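Local structure of alpha-fucosidase (Bifidobacterium bifidum, 2EAB) at residues Asn56-Gly61 with Arg388-Leu393; Leu382-Ser387 with Gly438-Pro443. The protein probably cleaves alpha-1,2-linked L-fucose from glycans as the catalytic part of a longer fucosidase. All blocks are in the same frame, centred on the assembly; numbering follows the deposited sequence.

Contact 1. Residues Asn56-Gly61 with Arg388-Leu393; sequences NGKIGG and RENSQL. With CA (calcium ion), chain C.
Ser391 reaches across to the backbone of Gly57, and Lys58 lies beside the same turn, so that one polar bond and one long aliphatic chain carry most of this contact. Ser391 OG donates to Gly57 O over 2.8 Å, approaching from above the carbonyl plane with a C=O...OG angle of 106°. The same hydroxyl oxygen accepts from Arg388 N at 2.9 Å, a nearly straight bond that braces the type I turn of 388-391. Gly57, with a positive phi of 88°, presents its bare CA to Arg388 CG, which also rests against Asn56 O at 3.4 Å.

Lys58 can be followed outward. At CB the chain sets off beside the other segment, and CG comes 4.1 Å from Ser391 CA. CD then passes Asn390 O. The bend at chi3 (-84°) places CE 3.8 Å from Asn390 OD1, where the two side chains cross at about a right angle. NZ, finally, is joined to Asn390 by two waters: one accepts from both NZ and ND2, the other accepts from NZ and donates to Asn390 O. NZ has a further weak hydrogen bond to Asn189 OD1, while Asn390 OD1 is engaged by Asn186 ND2.

Within 56-61, Asn56 OD1 accepts from Lys58 N and Ile59 N on opposite faces of its amide, the first bond making an Asx turn and the second the wider Asx motif, which together shape the bend into strand 59-63. Leu393 O binds calcium at 2.7 Å, together with Ser386 O and Glu77 OE2, and Gly57 also belongs to the site. The contact thus forms part of a calcium site shared by the family 65-type N-terminal domain and the family 95 catalytic domain.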
loop_
_atom_site.group_PDB
_atom_site.type_symbol
_atom_site.label_atom_id
_atom_site.label_comp_id
_atom_site.label_asym_id
_atom_site.label_seq_id
_atom_site.Cartn_x
_atom_site.Cartn_y
_atom_site.Cartn_z
ATOM N N ASN A 56 13.036 6.663 6.568
ATOM C CA ASN A 56 13.919 6.293 5.466
ATOM C C ASN A 56 13.581 4.916 4.889
ATOM O O ASN A 56 14.417 4.281 4.251
ATOM C CB ASN A 56 15.394 6.363 5.894
ATOM C CG ASN A 56 15.775 5.285 6.898
ATOM O OD1 ASN A 56 14.948 4.476 7.312
ATOM N ND2 ASN A 56 17.045 5.269 7.288
ATOM N N GLY A 57 12.349 4.468 5.123
ATOM C CA GLY A 57 11.902 3.136 4.718
ATOM C C GLY A 57 12.180 2.062 5.754
ATOM O O GLY A 57 11.657 0.945 5.646
ATOM N N LYS A 58 13.007 2.395 6.747
ATOM C CA LYS A 58 13.457 1.422 7.743
ATOM C C LYS A 58 13.229 1.927 9.163
ATOM O O LYS A 58 12.513 1.293 9.935
ATOM C CB LYS A 58 14.913 1.034 7.500
ATOM C CG LYS A 58 15.122 0.368 6.145
ATOM C CD LYS A 58 16.552 -0.036 5.919
ATOM C CE LYS A 58 17.378 1.115 5.384
ATOM N NZ LYS A 58 18.794 0.698 5.269
ATOM N N ILE A 59 13.825 3.066 9.507
ATOM C CA ILE A 59 13.494 3.753 10.750
ATOM C C ILE A 59 12.556 4.917 10.467
ATOM O O ILE A 59 12.589 5.517 9.386
ATOM C CB ILE A 59 14.743 4.227 11.547
ATOM C CG1 ILE A 59 15.667 5.102 10.686
ATOM C CG2 ILE A 59 15.474 3.026 12.148
ATOM C CD1 ILE A 59 16.858 5.674 11.443
ATOM N N GLY A 60 11.710 5.218 11.445
ATOM C CA GLY A 60 10.755 6.295 11.321
ATOM C C GLY A 60 10.584 7.048 12.618
ATOM O O GLY A 60 10.785 6.500 13.708
ATOM N N GLY A 61 10.208 8.313 12.485
ATOM C CA GLY A 61 9.824 9.129 13.619
ATOM C C GLY A 61 8.479 9.778 13.387
ATOM O O GLY A 61 8.056 9.969 12.244
ATOM N N ARG A 388 11.223 1.849 0.852
ATOM C CA ARG A 388 12.329 2.167 -0.048
ATOM C C ARG A 388 12.871 0.902 -0.698
ATOM O O ARG A 388 12.575 -0.209 -0.252
ATOM C CB ARG A 388 13.429 2.941 0.684
ATOM C CG ARG A 388 13.019 4.352 1.103
ATOM C CD ARG A 388 12.652 5.228 -0.097
ATOM N NE ARG A 388 13.752 5.379 -1.055
ATOM C CZ ARG A 388 14.674 6.339 -1.011
ATOM N NH1 ARG A 388 14.644 7.270 -0.064
ATOM N NH2 ARG A 388 15.627 6.370 -1.936
ATOM N N GLU A 389 13.667 1.072 -1.754
ATOM C CA GLU A 389 14.247 -0.065 -2.481
ATOM C C GLU A 389 14.971 -1.021 -1.553
ATOM O O GLU A 389 14.961 -2.231 -1.779
ATOM C CB GLU A 389 15.231 0.408 -3.553
ATOM C CG GLU A 389 14.607 1.220 -4.653
ATOM C CD GLU A 389 15.628 2.022 -5.437
ATOM O OE1 GLU A 389 16.438 1.404 -6.162
ATOM O OE2 GLU A 389 15.609 3.274 -5.332
ATOM N N ASN A 390 15.597 -0.476 -0.513
ATOM C CA ASN A 390 16.354 -1.293 0.420
ATOM C C ASN A 390 15.655 -1.560 1.756
ATOM O O ASN A 390 16.284 -2.041 2.696
ATOM C CB ASN A 390 17.757 -0.715 0.632
ATOM C CG ASN A 390 17.743 0.621 1.356
ATOM O OD1 ASN A 390 16.687 1.170 1.679
ATOM N ND2 ASN A 390 18.930 1.152 1.612
ATOM N N SER A 391 14.358 -1.271 1.839
ATOM C CA SER A 391 13.566 -1.698 2.993
ATOM C C SER A 391 13.561 -3.209 3.071
ATOM O O SER A 391 13.514 -3.899 2.043
ATOM C CB SER A 391 12.117 -1.226 2.876
ATOM O OG SER A 391 12.011 0.175 3.026
ATOM N N GLN A 392 13.596 -3.729 4.289
ATOM C CA GLN A 392 13.485 -5.169 4.462
ATOM C C GLN A 392 12.053 -5.669 4.329
ATOM O O GLN A 392 11.843 -6.824 3.975
ATOM C CB GLN A 392 14.080 -5.601 5.798
ATOM C CG GLN A 392 15.565 -5.318 5.906
ATOM C CD GLN A 392 16.211 -6.097 7.016
ATOM O OE1 GLN A 392 16.421 -7.299 6.897
ATOM N NE2 GLN A 392 16.526 -5.417 8.110
ATOM N N LEU A 393 11.083 -4.801 4.613
ATOM C CA LEU A 393 9.670 -5.157 4.579
ATOM C C LEU A 393 8.876 -4.076 3.855
ATOM O O LEU A 393 9.266 -2.910 3.869
ATOM C CB LEU A 393 9.133 -5.352 6.004
ATOM C CG LEU A 393 9.678 -6.591 6.727
ATOM C CD1 LEU A 393 9.373 -6.547 8.214
ATOM C CD2 LEU A 393 9.167 -7.885 6.106
HETATM CA CA CA C . 9.278 -0.749 5.470
HETATM O O HOH W 1 20.035 2.733 3.880
HETATM O O HOH W 2 18.617 -1.843 4.013
#

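Contact 2. Residues Leu382-Ser387 with Gly438-Pro443. With CA (calcium ion), chain C.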
loop_
_atom_site.group_PDB
_atom_site.type_symbol
_atom_site.label_atom_id
_atom_site.label_comp_id
_atom_site.label_asym_id
_atom_site.label_seq_id
_atom_site.Cartn_x
_atom_site.Cartn_y
_atom_site.Cartn_z
ATOM N N LEU A 382 4.483 9.482 1.900
ATOM C CA LEU A 382 4.407 8.380 2.856
ATOM C C LEU A 382 4.974 7.091 2.282
ATOM O O LEU A 382 5.457 6.243 3.037
ATOM C CB LEU A 382 2.975 8.172 3.356
ATOM C CG LEU A 382 2.424 9.279 4.263
ATOM C CD1 LEU A 382 0.932 9.080 4.453
ATOM C CD2 LEU A 382 3.151 9.333 5.617
ATOM N N THR A 383 4.925 6.950 0.954
ATOM C CA THR A 383 5.579 5.825 0.291
ATOM C C THR A 383 7.096 5.932 0.458
ATOM O O THR A 383 7.758 4.966 0.839
ATOM C CB THR A 383 5.233 5.748 -1.214
ATOM O OG1 THR A 383 3.814 5.735 -1.398
ATOM C CG2 THR A 383 5.811 4.487 -1.831
ATOM N N ILE A 384 7.642 7.114 0.171
ATOM C CA ILE A 384 9.074 7.353 0.341
ATOM C C ILE A 384 9.516 7.084 1.786
ATOM O O ILE A 384 10.560 6.483 2.016
ATOM C CB ILE A 384 9.465 8.790 -0.091
ATOM C CG1 ILE A 384 9.033 9.053 -1.541
ATOM C CG2 ILE A 384 10.969 9.022 0.090
ATOM C CD1 ILE A 384 9.101 10.518 -1.947
ATOM N N GLY A 385 8.711 7.517 2.750
ATOM C CA GLY A 385 9.047 7.330 4.158
ATOM C C GLY A 385 8.978 5.900 4.671
ATOM O O GLY A 385 9.693 5.546 5.610
ATOM N N SER A 386 8.127 5.074 4.063
ATOM C CA SER A 386 7.853 3.723 4.587
ATOM C C SER A 386 8.310 2.547 3.721
ATOM O O SER A 386 8.363 1.415 4.205
ATOM C CB SER A 386 6.359 3.556 4.888
ATOM O OG SER A 386 5.588 3.543 3.702
ATOM N N SER A 387 8.626 2.812 2.456
ATOM C CA SER A 387 8.882 1.743 1.499
ATOM C C SER A 387 9.975 2.158 0.520
ATOM O O SER A 387 9.698 2.765 -0.517
ATOM C CB SER A 387 7.583 1.399 0.758
ATOM O OG SER A 387 7.753 0.301 -0.122
ATOM N N GLY A 438 8.144 3.669 -8.914
ATOM C CA GLY A 438 8.166 2.233 -9.208
ATOM C C GLY A 438 9.213 1.441 -8.441
ATOM O O GLY A 438 8.962 0.303 -8.029
ATOM N N GLU A 439 10.388 2.031 -8.238
ATOM C CA GLU A 439 11.452 1.335 -7.518
ATOM C C GLU A 439 11.060 1.016 -6.075
ATOM O O GLU A 439 11.605 0.096 -5.460
ATOM C CB GLU A 439 12.757 2.134 -7.558
ATOM C CG GLU A 439 12.724 3.441 -6.797
ATOM C CD GLU A 439 12.413 4.646 -7.658
ATOM O OE1 GLU A 439 11.589 4.544 -8.595
ATOM O OE2 GLU A 439 13.013 5.710 -7.389
ATOM N N LEU A 440 10.103 1.773 -5.545
ATOM C CA LEU A 440 9.689 1.619 -4.157
ATOM C C LEU A 440 8.767 0.416 -3.952
ATOM O O LEU A 440 8.422 0.083 -2.818
ATOM C CB LEU A 440 9.067 2.912 -3.626
ATOM C CG LEU A 440 9.910 4.185 -3.777
ATOM C CD1 LEU A 440 9.337 5.307 -2.935
ATOM C CD2 LEU A 440 11.369 3.963 -3.421
ATOM N N ALA A 441 8.391 -0.253 -5.042
ATOM C CA ALA A 441 7.660 -1.516 -4.958
ATOM C C ALA A 441 8.570 -2.695 -4.633
ATOM O O ALA A 441 8.081 -3.780 -4.312
ATOM C CB ALA A 441 6.921 -1.782 -6.254
ATOM N N GLU A 442 9.884 -2.502 -4.718
ATOM C CA GLU A 442 10.823 -3.609 -4.519
ATOM C C GLU A 442 10.565 -4.431 -3.244
ATOM O O GLU A 442 10.531 -5.658 -3.316
ATOM C CB GLU A 442 12.280 -3.129 -4.585
ATOM C CG GLU A 442 13.337 -4.217 -4.321
ATOM C CD GLU A 442 13.224 -5.437 -5.234
ATOM O OE1 GLU A 442 12.807 -5.293 -6.407
ATOM O OE2 GLU A 442 13.577 -6.545 -4.774
ATOM N N PRO A 443 10.395 -3.776 -2.076
ATOM C CA PRO A 443 10.140 -4.603 -0.888
ATOM C C PRO A 443 8.852 -5.430 -0.958
ATOM O O PRO A 443 8.784 -6.481 -0.325
ATOM C CB PRO A 443 10.092 -3.588 0.262
ATOM C CG PRO A 443 9.848 -2.284 -0.381
ATOM C CD PRO A 443 10.503 -2.347 -1.728
HETATM CA CA CA C . 9.278 -0.749 5.470
#
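Ser387 and Leu440 bring their CA atoms to 5.7 Å of each other, where helix 365-386 ends and a short 3-10 segment leads into helix 442-450. Ser387 is the first residue to depart from helical backbone angles, and just past the helix end its side chain makes the tie: OG, anti to the backbone N at chi1 -176°, donates to Leu440 O over 2.8 Å. The bond lies in the carbonyl plane, with a C=O...OG angle of 160°. Ser387 OG is also hydrogen-bonded to Tyr429 OH, and Pro443 CG sits 3.3 Å from it, so this buried oxygen is held by two polar partners beside an apolar ring.

Both segments belong to the family 95 catalytic domain, which in this family is built as a helical (alpha/alpha)6 barrel, and here the close of one helix meets the approach to another. Leu440 lies over the Ser387 carbonyl, CB 3.2 Å from Ser387 O with CG and both methyls also close to it, and CD1 goes on to Thr383 CG2 at 3.8 Å and to Ile384 CG1 at 4.0 Å. Thr383 turns its methyl to the leucine while its OG1 bonds back to Gly379 O. At the last residue of the helix, Ser386 OG bonds to Leu382 O, and Ser386 O binds the calcium ion at 2.7 Å.

The two contacts lie side by side, with centres about 8 Å apart, and both touch the same calcium ion. Their segments alternate along the chain: 56-61, then 382-387, 388-393 and 438-443, the middle two being continuous, so that helix 365-386 serves contact 2 and the loop after it contact 1. They are also joined directly, since Gly57 N probably hydrogen-bonds to Gly385 O at 2.9 Å, and Arg388 O packs on Pro443 CD. Contact 1 joins the turn between strands 52-55 and 59-63, at one side of the N-terminal domain's seven-stranded sheet, to the catalytic domain beside the metal; contact 2 joins two helices within the catalytic domain.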